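Local coordinates for protein BauA (Acinetobacter baumannii, PDB 6HCP) that acts as an outer-membrane receptor for ferric preacinetobactin and takes part in iron uptake, probably as a TonB-dependent siderophore transporter, at residues 55-60 and 566-571; 88-93 and 562-567; 105-110 and 512-517; 601-606 and 682-687. One frame throughout, in Å; residues are numbered along the deposited sequence. Where two conformers were deposited one is given.

Contact 1: residues 55-60 and 566-571; sequences KKFLDT and SFFGSP. With EDO (1,2-ethanediol), chain U.
Phe-57 and Phe-568 form a T-shaped (edge-to-face) aromatic pair. The rim of the Phe-568 ring, at CE2 and CZ, comes up against one face of Phe-57. CZ sits over that face but off its middle, on the side of CD1 and CE1. The ring centroids are 5.4 Å apart and the planes are turned by 74°. The closest atoms are Phe-57 CE1 and Phe-568 CE2, 4.0 Å apart. The two side chains arrive from opposite directions and bridge a wide gap. Their CA atoms stand 11.7 Å apart. A chi1 of 176° sets CG of Phe-57 opposite the backbone N and extends its ring across this gap. Phe-568 also meets Tyr-38 edge-to-face.

The pair joins the two parts of a TonB-dependent receptor. Phe-57 begins a short 3-10 turn of the plug. Phe-568 lies near the end of barrel strand 549-569, which leads into a short turn, consistent with the periplasmic side.

Hydrogen bonds shape the plug turn. Lys-56 O accepts from Asp-59 N at 2.9 Å and from Thr-60 OG1 at 2.8 Å. The two donors reach it from opposite faces of the carbonyl plane, the hydroxyl 57° out of that plane. Lys-518 of the barrel donates to the carbonyls of Phe-57 and Thr-60, and Asp-59 adds a salt bridge to Lys-473.

Beyond the rings, Gly-569 N donates to O1 of a bound 1,2-ethanediol at 3.0 Å. The same small molecule is hydrogen-bonded to Ala-39 and Gln-42.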
# COMPACT_ATOMS: atom_id res chain seq x y z
N LYS A 55 -17.48 37.29 -17.33
CA LYS A 55 -18.74 36.80 -17.89
C LYS A 55 -19.17 35.54 -17.13
O LYS A 55 -18.34 34.71 -16.78
CB LYS A 55 -18.60 36.51 -19.39
CG LYS A 55 -18.30 37.75 -20.24
CD LYS A 55 -18.01 37.45 -21.71
CE LYS A 55 -19.23 37.03 -22.49
NZ LYS A 55 -20.18 38.15 -22.70
N LYS A 56 -20.48 35.35 -17.02
CA LYS A 56 -21.06 34.17 -16.40
C LYS A 56 -20.93 32.98 -17.35
O LYS A 56 -21.02 33.14 -18.55
CB LYS A 56 -22.55 34.41 -16.08
CG LYS A 56 -22.84 35.45 -15.01
CD LYS A 56 -24.32 35.55 -14.69
CE LYS A 56 -24.88 36.96 -14.69
NZ LYS A 56 -24.24 37.82 -13.67
N PHE A 57 -20.89 31.78 -16.75
CA PHE A 57 -20.91 30.47 -17.42
C PHE A 57 -21.86 30.45 -18.63
O PHE A 57 -21.44 30.17 -19.78
CB PHE A 57 -21.26 29.40 -16.37
CG PHE A 57 -21.40 28.00 -16.91
CD1 PHE A 57 -20.30 27.30 -17.39
CD2 PHE A 57 -22.63 27.35 -16.88
CE1 PHE A 57 -20.44 25.99 -17.84
CE2 PHE A 57 -22.77 26.06 -17.36
CZ PHE A 57 -21.67 25.37 -17.82
N LEU A 58 -23.15 30.71 -18.40
CA LEU A 58 -24.16 30.53 -19.46
C LEU A 58 -24.13 31.68 -20.48
O LEU A 58 -24.84 31.61 -21.50
CB LEU A 58 -25.55 30.46 -18.84
CG LEU A 58 -25.87 29.17 -18.11
CD1 LEU A 58 -27.26 29.27 -17.48
CD2 LEU A 58 -25.78 27.98 -19.05
N ASP A 59 -23.36 32.72 -20.21
CA ASP A 59 -23.25 33.86 -21.14
C ASP A 59 -21.92 33.83 -21.92
O ASP A 59 -21.58 34.79 -22.59
CB ASP A 59 -23.32 35.18 -20.38
CG ASP A 59 -24.65 35.44 -19.71
OD1 ASP A 59 -25.66 34.93 -20.22
OD2 ASP A 59 -24.65 36.12 -18.66
N THR A 60 -21.12 32.77 -21.73
CA THR A 60 -19.76 32.73 -22.29
C THR A 60 -19.72 31.74 -23.45
O THR A 60 -19.89 30.53 -23.24
CB THR A 60 -18.75 32.33 -21.22
OG1 THR A 60 -18.78 33.29 -20.15
CG2 THR A 60 -17.34 32.27 -21.76
N SER A 566 -18.09 17.62 -20.14
CA SER A 566 -17.62 17.80 -18.78
C SER A 566 -18.74 18.35 -17.90
O SER A 566 -19.79 18.77 -18.38
CB SER A 566 -16.39 18.66 -18.72
OG SER A 566 -16.66 19.92 -19.27
N PHE A 567 -18.52 18.28 -16.58
CA PHE A 567 -19.56 18.64 -15.62
C PHE A 567 -18.90 19.01 -14.30
O PHE A 567 -17.74 18.63 -14.03
CB PHE A 567 -20.56 17.48 -15.45
CG PHE A 567 -19.92 16.12 -15.38
CD1 PHE A 567 -19.32 15.68 -14.22
CD2 PHE A 567 -19.82 15.33 -16.52
CE1 PHE A 567 -18.65 14.47 -14.19
CE2 PHE A 567 -19.17 14.11 -16.47
CZ PHE A 567 -18.56 13.70 -15.31
N PHE A 568 -19.63 19.77 -13.48
CA PHE A 568 -19.15 20.12 -12.16
C PHE A 568 -20.35 20.43 -11.26
O PHE A 568 -21.45 20.74 -11.76
CB PHE A 568 -18.20 21.31 -12.21
CG PHE A 568 -18.77 22.55 -12.87
CD1 PHE A 568 -19.61 23.40 -12.17
CD2 PHE A 568 -18.45 22.87 -14.18
CE1 PHE A 568 -20.10 24.56 -12.75
CE2 PHE A 568 -18.93 24.03 -14.76
CZ PHE A 568 -19.79 24.86 -14.06
N GLY A 569 -20.10 20.40 -9.96
CA GLY A 569 -21.09 20.83 -8.98
C GLY A 569 -21.50 19.70 -8.06
O GLY A 569 -20.69 18.84 -7.72
N SER A 570 -22.75 19.77 -7.61
CA SER A 570 -23.30 18.87 -6.62
C SER A 570 -24.56 18.24 -7.19
O SER A 570 -25.57 18.90 -7.33
CB SER A 570 -23.58 19.59 -5.33
OG SER A 570 -24.29 18.73 -4.45
N PRO A 571 -24.48 17.00 -7.72
CA PRO A 571 -25.63 16.40 -8.39
C PRO A 571 -26.71 15.95 -7.38
O PRO A 571 -27.85 15.78 -7.77
CB PRO A 571 -25.02 15.20 -9.12
CG PRO A 571 -23.85 14.81 -8.24
CD PRO A 571 -23.32 16.11 -7.68
C1 EDO U . -18.03 21.17 -7.12
O1 EDO U . -17.65 20.34 -8.25
C2 EDO U . -18.11 22.60 -7.63
O2 EDO U . -18.06 23.52 -6.57

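Contact 2: residues 88-93 and 562-567; sequences DPSIYT and GIEWSF. With C8E ((hydroxyethyloxy)tri(ethyloxy)octane), chain B.
Ser-90 OG donates to Glu-564 OE1 at 2.7 Å in the conformer given for the glutamate, and this is the tight part of the contact. Glu-564 was deposited in two conformers, so the bond is tentative. In this one OE1 is met on its anti side, 23° out of the carboxylate plane. A chi1 of -71° places the serine hydroxyl beside its own backbone N. The other carboxylate oxygen, OE2, meets Ser-529 and Arg-107 in the same conformer, which may help to fix the acid.

Ser-90 is itself held by its turn. Its N donates to Asp-88 OD1 at 2.9 Å, an Asx turn. Ile-91 N donates to Asp-88 O at 3.1 Å and closes a type I beta turn. Lys-142 pairs with Asp-88 OD1. This turn belongs to the plug of a TonB-dependent receptor, and it rests against the inner side of barrel strand 549-569.

Packing is looser beside the polar bond. The Pro-89 ring only brushes the strand, with CG 4.3 Å from Trp-565 O and CD 4.5 Å from Ser-566 CB. The far side of the strand is different again. Ile-563 and Trp-565 point away from the plug. In the conformer given, Ile-563 CG1 lies 3.8 Å from C2 of a bound C8E detergent chain, as expected of a membrane-facing surface. Trp-565 NE1 bonds to His-526.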
# COMPACT_ATOMS: atom_id res chain seq x y z
N ASP A 88 -10.07 17.72 -15.61
CA ASP A 88 -10.45 18.30 -16.91
C ASP A 88 -9.95 17.40 -18.03
O ASP A 88 -8.75 17.28 -18.26
CB ASP A 88 -9.88 19.71 -17.05
CG ASP A 88 -10.40 20.46 -18.27
OD1 ASP A 88 -10.82 19.80 -19.25
OD2 ASP A 88 -10.32 21.70 -18.23
N PRO A 89 -10.85 16.69 -18.73
CA PRO A 89 -10.43 15.75 -19.77
C PRO A 89 -9.86 16.41 -21.03
O PRO A 89 -9.35 15.71 -21.91
CB PRO A 89 -11.73 15.03 -20.13
CG PRO A 89 -12.81 16.08 -19.87
CD PRO A 89 -12.31 16.87 -18.69
N SER A 90 -9.93 17.74 -21.12
CA SER A 90 -9.32 18.45 -22.23
C SER A 90 -7.92 18.94 -21.88
O SER A 90 -7.28 19.64 -22.68
CB SER A 90 -10.22 19.59 -22.68
OG SER A 90 -11.37 19.06 -23.33
N ILE A 91 -7.43 18.61 -20.67
CA ILE A 91 -6.08 18.98 -20.31
C ILE A 91 -5.27 17.69 -20.08
O ILE A 91 -5.77 16.73 -19.50
CB ILE A 91 -6.10 19.90 -19.08
CG1 ILE A 91 -6.89 21.17 -19.42
CG2 ILE A 91 -4.68 20.20 -18.60
CD1 ILE A 91 -6.81 22.27 -18.44
N TYR A 92 -4.06 17.66 -20.61
CA TYR A 92 -3.20 16.49 -20.46
C TYR A 92 -1.84 16.92 -19.92
O TYR A 92 -1.24 17.87 -20.42
CB TYR A 92 -3.00 15.77 -21.79
CG TYR A 92 -2.05 14.60 -21.69
CD1 TYR A 92 -2.42 13.45 -21.00
CD2 TYR A 92 -0.76 14.68 -22.19
CE1 TYR A 92 -1.51 12.43 -20.78
CE2 TYR A 92 0.15 13.66 -21.98
CZ TYR A 92 -0.24 12.51 -21.32
OH TYR A 92 0.68 11.53 -21.09
N THR A 93 -1.34 16.17 -18.93
CA THR A 93 0.03 16.29 -18.46
C THR A 93 0.69 14.91 -18.52
O THR A 93 0.04 13.89 -18.28
CB THR A 93 0.13 16.91 -17.05
OG1 THR A 93 1.51 17.02 -16.71
CG2 THR A 93 -0.60 16.09 -16.01
N GLY A 562 -11.97 17.60 -31.80
CA GLY A 562 -12.28 17.05 -30.51
C GLY A 562 -13.74 17.20 -30.14
O GLY A 562 -14.44 18.10 -30.62
N ILE A 563 -14.16 16.34 -29.21
CA ILE A 563 -15.45 16.42 -28.56
C ILE A 563 -15.21 16.28 -27.05
O ILE A 563 -14.44 15.42 -26.62
CB ILE A 563 -16.38 15.32 -29.08
CG1 ILE A 563 -16.69 15.47 -30.57
CG2 ILE A 563 -17.65 15.26 -28.25
CD1 ILE A 563 -17.25 14.22 -31.19
N GLU A 564 -15.87 17.14 -26.27
CA GLU A 564 -15.68 17.26 -24.82
C GLU A 564 -17.05 17.20 -24.13
O GLU A 564 -17.92 17.99 -24.48
CB GLU A 564 -15.02 18.60 -24.48
CG GLU A 564 -13.81 18.99 -25.33
CD GLU A 564 -13.50 20.48 -25.35
OE1 GLU A 564 -12.39 20.88 -24.97
OE2 GLU A 564 -14.39 21.25 -25.74
N TRP A 565 -17.22 16.31 -23.14
CA TRP A 565 -18.34 16.37 -22.23
C TRP A 565 -17.79 16.51 -20.81
O TRP A 565 -17.01 15.67 -20.39
CB TRP A 565 -19.24 15.13 -22.34
CG TRP A 565 -20.28 15.06 -21.27
CD1 TRP A 565 -21.02 16.10 -20.77
CD2 TRP A 565 -20.71 13.89 -20.56
NE1 TRP A 565 -21.83 15.66 -19.76
CE2 TRP A 565 -21.69 14.30 -19.62
CE3 TRP A 565 -20.38 12.53 -20.62
CZ2 TRP A 565 -22.32 13.41 -18.75
CZ3 TRP A 565 -20.97 11.66 -19.73
CH2 TRP A 565 -21.94 12.09 -18.82
N SER A 566 -18.09 17.62 -20.14
CA SER A 566 -17.62 17.80 -18.78
C SER A 566 -18.74 18.35 -17.90
O SER A 566 -19.79 18.77 -18.38
CB SER A 566 -16.39 18.66 -18.72
OG SER A 566 -16.66 19.92 -19.27
N PHE A 567 -18.52 18.28 -16.58
CA PHE A 567 -19.56 18.64 -15.62
C PHE A 567 -18.90 19.01 -14.30
O PHE A 567 -17.74 18.63 -14.03
CB PHE A 567 -20.56 17.48 -15.45
CG PHE A 567 -19.92 16.12 -15.38
CD1 PHE A 567 -19.32 15.68 -14.22
CD2 PHE A 567 -19.82 15.33 -16.52
CE1 PHE A 567 -18.65 14.47 -14.19
CE2 PHE A 567 -19.17 14.11 -16.47
CZ PHE A 567 -18.56 13.70 -15.31
C1 C8E B . -14.27 13.74 -33.58
C2 C8E B . -14.30 15.25 -33.48
C3 C8E B . -15.53 15.87 -34.16
C4 C8E B . -15.33 17.35 -34.49
C5 C8E B . -15.62 17.60 -35.97
C6 C8E B . -15.46 19.08 -36.31
C7 C8E B . -16.13 19.98 -35.27
C8 C8E B . -16.28 21.40 -35.80
O9 C8E B . -17.17 22.12 -34.94
C10 C8E B . -17.26 23.50 -35.31
C11 C8E B . -18.54 23.80 -36.10
O12 C8E B . -18.68 25.21 -36.36
C13 C8E B . -20.02 25.64 -36.61
C14 C8E B . -20.13 27.14 -36.37
O15 C8E B . -18.83 27.74 -36.23
C16 C8E B . -18.55 28.69 -37.26
C17 C8E B . -18.17 30.05 -36.69
O18 C8E B . -19.27 30.67 -36.00
C19 C8E B . -19.99 31.60 -36.82
C20 C8E B . -20.90 32.44 -35.95
O21 C8E B . -20.36 32.35 -34.63

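Contact 3: residues 105-110 and 512-517. With C8E ((hydroxyethyloxy)tri(ethyloxy)octane), chain B; EDO (1,2-ethanediol), chain S.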
# COMPACT_ATOMS: atom_id res chain seq x y z
N TYR A 105 -0.97 20.23 -21.87
CA TYR A 105 -1.63 20.50 -23.12
C TYR A 105 -3.09 20.84 -22.83
O TYR A 105 -3.70 20.24 -21.93
CB TYR A 105 -1.56 19.28 -24.03
CG TYR A 105 -0.18 18.85 -24.45
CD1 TYR A 105 0.63 18.13 -23.60
CD2 TYR A 105 0.22 19.00 -25.76
CE1 TYR A 105 1.89 17.70 -23.99
CE2 TYR A 105 1.51 18.65 -26.16
CZ TYR A 105 2.32 17.95 -25.29
OH TYR A 105 3.55 17.55 -25.71
N ILE A 106 -3.66 21.73 -23.64
CA ILE A 106 -5.09 22.03 -23.62
C ILE A 106 -5.61 21.83 -25.05
O ILE A 106 -5.01 22.33 -26.01
CB ILE A 106 -5.34 23.47 -23.10
CG1 ILE A 106 -4.68 23.70 -21.73
CG2 ILE A 106 -6.82 23.75 -23.06
CD1 ILE A 106 -4.79 25.10 -21.20
N ARG A 107 -6.69 21.05 -25.19
CA ARG A 107 -7.26 20.69 -26.48
C ARG A 107 -6.16 20.14 -27.41
O ARG A 107 -6.21 20.33 -28.63
CB ARG A 107 -7.98 21.88 -27.11
CG ARG A 107 -9.31 22.17 -26.44
CD ARG A 107 -10.21 23.12 -27.21
NE ARG A 107 -11.51 23.19 -26.58
CZ ARG A 107 -12.48 24.02 -26.93
NH1 ARG A 107 -12.24 25.03 -27.76
NH2 ARG A 107 -13.65 23.91 -26.33
N GLY A 108 -5.20 19.43 -26.81
CA GLY A 108 -4.21 18.68 -27.54
C GLY A 108 -3.07 19.52 -28.08
O GLY A 108 -2.24 19.00 -28.85
N TYR A 109 -2.98 20.79 -27.67
CA TYR A 109 -1.87 21.65 -28.02
C TYR A 109 -1.16 22.15 -26.76
O TYR A 109 -1.81 22.43 -25.76
CB TYR A 109 -2.34 22.88 -28.80
CG TYR A 109 -2.75 22.59 -30.22
CD1 TYR A 109 -1.82 22.17 -31.16
CD2 TYR A 109 -4.07 22.71 -30.61
CE1 TYR A 109 -2.19 21.92 -32.46
CE2 TYR A 109 -4.46 22.42 -31.90
CZ TYR A 109 -3.51 22.07 -32.84
OH TYR A 109 -3.88 21.86 -34.14
N ALA A 110 0.15 22.35 -26.86
CA ALA A 110 0.93 22.86 -25.74
C ALA A 110 0.32 24.18 -25.27
O ALA A 110 -0.14 25.00 -26.06
CB ALA A 110 2.38 23.03 -26.15
N GLN A 512 -9.54 28.20 -34.89
CA GLN A 512 -10.53 27.37 -34.23
C GLN A 512 -11.94 27.69 -34.74
O GLN A 512 -12.33 28.84 -34.83
CB GLN A 512 -10.50 27.62 -32.72
CG GLN A 512 -11.62 26.91 -31.98
CD GLN A 512 -11.49 27.10 -30.49
OE1 GLN A 512 -10.70 26.41 -29.84
NE2 GLN A 512 -12.18 28.10 -29.96
N GLN A 513 -12.70 26.63 -34.97
CA GLN A 513 -14.16 26.70 -34.96
C GLN A 513 -14.67 25.79 -33.86
O GLN A 513 -14.17 24.66 -33.71
CB GLN A 513 -14.72 26.21 -36.30
CG GLN A 513 -14.46 27.16 -37.45
CD GLN A 513 -15.07 26.63 -38.72
OE1 GLN A 513 -16.28 26.43 -38.80
NE2 GLN A 513 -14.22 26.23 -39.64
N GLU A 514 -15.73 26.23 -33.17
CA GLU A 514 -16.27 25.52 -32.02
C GLU A 514 -17.80 25.64 -32.03
O GLU A 514 -18.33 26.72 -32.30
CB GLU A 514 -15.68 26.07 -30.73
CG GLU A 514 -16.26 25.46 -29.47
CD GLU A 514 -15.55 25.83 -28.17
OE1 GLU A 514 -14.61 26.66 -28.21
OE2 GLU A 514 -15.99 25.31 -27.09
N LEU A 515 -18.46 24.56 -31.62
CA LEU A 515 -19.91 24.53 -31.34
C LEU A 515 -20.12 23.88 -29.97
O LEU A 515 -19.47 22.89 -29.64
CB LEU A 515 -20.58 23.70 -32.45
CG LEU A 515 -22.09 23.53 -32.36
CD1 LEU A 515 -22.80 24.86 -32.51
CD2 LEU A 515 -22.57 22.55 -33.44
N GLY A 516 -20.98 24.46 -29.14
CA GLY A 516 -21.13 23.93 -27.79
C GLY A 516 -22.54 24.10 -27.23
O GLY A 516 -23.34 24.91 -27.71
N LEU A 517 -22.75 23.42 -26.10
CA LEU A 517 -23.99 23.43 -25.34
C LEU A 517 -23.63 23.45 -23.86
O LEU A 517 -22.70 22.73 -23.45
CB LEU A 517 -24.77 22.16 -25.71
CG LEU A 517 -25.99 21.84 -24.84
CD1 LEU A 517 -27.13 22.79 -25.16
CD2 LEU A 517 -26.42 20.40 -25.05
C1 C8E B . -14.27 13.74 -33.58
C2 C8E B . -14.30 15.25 -33.48
C3 C8E B . -15.53 15.87 -34.16
C4 C8E B . -15.33 17.35 -34.49
C5 C8E B . -15.62 17.60 -35.97
C6 C8E B . -15.46 19.08 -36.31
C7 C8E B . -16.13 19.98 -35.27
C8 C8E B . -16.28 21.40 -35.80
O9 C8E B . -17.17 22.12 -34.94
C10 C8E B . -17.26 23.50 -35.31
C11 C8E B . -18.54 23.80 -36.10
O12 C8E B . -18.68 25.21 -36.36
C13 C8E B . -20.02 25.64 -36.61
C14 C8E B . -20.13 27.14 -36.37
O15 C8E B . -18.83 27.74 -36.23
C16 C8E B . -18.55 28.69 -37.26
C17 C8E B . -18.17 30.05 -36.69
O18 C8E B . -19.27 30.67 -36.00
C19 C8E B . -19.99 31.60 -36.82
C20 C8E B . -20.90 32.44 -35.95
O21 C8E B . -20.36 32.35 -34.63
C1 EDO S . -10.89 26.72 -38.28
O1 EDO S . -11.39 27.17 -39.54
C2 EDO S . -11.01 25.22 -38.27
O2 EDO S . -10.27 24.74 -39.40
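Arg-107 NH1 serves two acceptors at once. It donates to Glu-514 OE1 at 2.9 Å in a nearly straight bond. Its second bond, to Gln-512 OE1 at 2.9 Å, is bent and weak. Arg-107 NH2 donates to Glu-514 OE2 at 2.8 Å. The guanidinium thus grips the carboxylate end-on, one nitrogen to each oxygen, in a salt bridge. Both oxygens lie close to the guanidinium plane. The carboxylate, however, is met from above its own plane, and the two planes are turned by 69°. The arginine chain is extended from CG to NE and crosses the glutamate at about a right angle.

Arg-107 sits in the type I' turn of a plug hairpin, between strands 105-106 and 109-110. Ile-106 N to Tyr-109 O, at 2.9 Å, helps close that hairpin. Glu-514 and Gln-512 belong to barrel strand 508-520, so the salt bridge ties plug to inner barrel wall, as in a TonB-dependent receptor. Both carboxylate oxygens also have barrel partners, which position the acceptors. Tyr-481 bonds to Glu-514 OE2. Asn-483 bonds to Glu-514 OE1 and Gln-512 NE2.

The other face of the strand is of another kind. Gln-513 NE2 donates to O1 of a 1,2-ethanediol at 3.0 Å. C16 of a C8E detergent molecule lies 3.6 Å from Gln-513 OE1.

Contact 4: residues 601-606 and 682-687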
# COMPACT_ATOMS: atom_id res chain seq x y z
N ALA A 601 -0.40 13.09 -33.91
CA ALA A 601 0.56 13.92 -33.21
C ALA A 601 1.11 13.18 -31.99
O ALA A 601 0.40 12.33 -31.41
CB ALA A 601 -0.06 15.23 -32.80
N VAL A 602 2.33 13.54 -31.60
CA VAL A 602 2.99 12.89 -30.46
C VAL A 602 2.36 13.37 -29.15
O VAL A 602 1.68 14.39 -29.08
CB VAL A 602 4.51 13.15 -30.47
CG1 VAL A 602 5.19 12.57 -31.70
CG2 VAL A 602 4.82 14.63 -30.30
N ALA A 603 2.58 12.56 -28.11
CA ALA A 603 2.55 12.94 -26.69
C ALA A 603 1.14 12.83 -26.11
O ALA A 603 1.00 12.50 -24.92
CB ALA A 603 3.14 14.31 -26.47
N VAL A 604 0.12 13.26 -26.86
CA VAL A 604 -1.22 13.41 -26.33
C VAL A 604 -2.02 12.13 -26.57
O VAL A 604 -1.90 11.51 -27.62
CB VAL A 604 -1.94 14.64 -26.90
CG1 VAL A 604 -1.29 15.91 -26.40
CG2 VAL A 604 -2.01 14.59 -28.42
N PRO A 605 -2.91 11.76 -25.63
CA PRO A 605 -3.81 10.62 -25.83
C PRO A 605 -5.02 11.06 -26.65
O PRO A 605 -5.45 12.21 -26.56
CB PRO A 605 -4.24 10.26 -24.40
CG PRO A 605 -4.18 11.57 -23.66
CD PRO A 605 -3.02 12.33 -24.28
N LYS A 606 -5.64 10.10 -27.35
CA LYS A 606 -6.87 10.39 -28.08
C LYS A 606 -8.10 10.33 -27.17
O LYS A 606 -9.06 11.04 -27.40
CB LYS A 606 -7.03 9.43 -29.26
CG LYS A 606 -6.02 9.70 -30.36
CD LYS A 606 -6.17 8.76 -31.54
CE LYS A 606 -7.22 9.20 -32.53
NZ LYS A 606 -6.91 8.62 -33.86
N TRP A 682 5.59 5.39 -18.63
CA TRP A 682 6.28 6.37 -19.47
C TRP A 682 5.24 7.35 -20.01
O TRP A 682 4.19 6.93 -20.48
CB TRP A 682 6.98 5.70 -20.66
CG TRP A 682 8.06 4.72 -20.35
CD1 TRP A 682 8.10 3.40 -20.73
CD2 TRP A 682 9.36 5.02 -19.83
NE1 TRP A 682 9.30 2.86 -20.39
CE2 TRP A 682 10.10 3.82 -19.84
CE3 TRP A 682 9.94 6.17 -19.26
CZ2 TRP A 682 11.44 3.77 -19.45
CZ3 TRP A 682 11.26 6.11 -18.85
CH2 TRP A 682 11.99 4.93 -18.95
N ALA A 683 5.65 8.61 -20.14
CA ALA A 683 4.89 9.60 -20.93
C ALA A 683 5.89 10.63 -21.46
O ALA A 683 7.04 10.64 -21.04
CB ALA A 683 3.84 10.26 -20.07
N GLN A 684 5.43 11.52 -22.34
CA GLN A 684 6.37 12.35 -23.08
C GLN A 684 6.44 13.72 -22.41
O GLN A 684 5.49 14.49 -22.46
CB GLN A 684 5.98 12.51 -24.55
CG GLN A 684 6.99 13.33 -25.35
CD GLN A 684 7.05 12.95 -26.81
OE1 GLN A 684 6.54 13.68 -27.67
NE2 GLN A 684 7.75 11.86 -27.12
N PRO A 685 7.63 14.11 -21.93
CA PRO A 685 7.83 15.47 -21.42
C PRO A 685 8.24 16.42 -22.56
O PRO A 685 8.43 15.98 -23.71
CB PRO A 685 8.98 15.25 -20.44
CG PRO A 685 9.84 14.22 -21.15
CD PRO A 685 8.87 13.33 -21.89
N GLN A 686 8.57 17.65 -22.20
CA GLN A 686 9.24 18.58 -23.13
C GLN A 686 10.70 18.20 -23.34
O GLN A 686 11.38 17.74 -22.41
CB GLN A 686 9.13 20.00 -22.59
CG GLN A 686 7.71 20.53 -22.67
CD GLN A 686 7.60 21.96 -22.23
OE1 GLN A 686 8.51 22.75 -22.45
NE2 GLN A 686 6.44 22.34 -21.70
N LEU A 687 11.15 18.35 -24.59
CA LEU A 687 12.56 18.34 -25.04
C LEU A 687 13.15 16.92 -25.13
O LEU A 687 14.05 16.72 -25.92
CB LEU A 687 13.42 19.24 -24.17
CG LEU A 687 13.00 20.72 -24.14
CD1 LEU A 687 14.03 21.55 -23.40
CD2 LEU A 687 12.76 21.27 -25.55
O HOH W 1 2.52 11.31 -23.10
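Gln-684 turns its CG opposite the backbone N (chi1 -177°) and runs on extended, which lays its chain across Val-602 and Ala-603. Val-602, with chi1 -62°, sets CG2 between its backbone N and carbonyl carbon, where the amide oxygen meets it. Gln-684 OE1 lies 3.3 Å from Val-602 CG2. This is a close touch and not a hydrogen bond. Further back, Gln-684 CB packs on Ala-603 CB at 3.9 Å.

The polar end of the glutamine is held by its nitrogen. NE2 donates to the carbonyls of Asn-689 and Ile-638, which would fix the rotation of the amide. A water joins the backbones. It donates to Ala-603 O at 2.7 Å and accepts from Gln-684 N at 3.0 Å.

Ala-603 has a positive phi of 88°. Val-604 N makes a weak bond back to Val-602 O, consistent with a gamma turn. The methyl of Ala-603 also touches Tyr-105 of the plug.

Here the loop between barrel strands 665-674 and 697-705 folds over an irregular part of strand 599-618. Such long loops, on the extracellular side by the family topology, are typical of TonB-dependent receptor barrels.

Contacts 2, 3 and 4 are buried, while contact 1 is only partly so. Contacts 1, 2 and 3 all join plug to barrel. Contacts 1 and 2 use the same barrel strand, 549-569, and share Ser-566 and Phe-567, yet one is aromatic and the other polar. Contact 3 uses strand 508-520 and is the one with a salt bridge between its own two segments. It is linked to contact 2 by neighbouring plug strands 91-92 and 105-106 and by the Arg-107 to Glu-564 salt bridge. Contact 4 lies within the barrel and its loops, and combines packing with a water bridge. Tyr-92 and Tyr-105 of the plug pack against it from contacts 2 and 3. Contact 1 lies about 30 Å from contact 4 between centres.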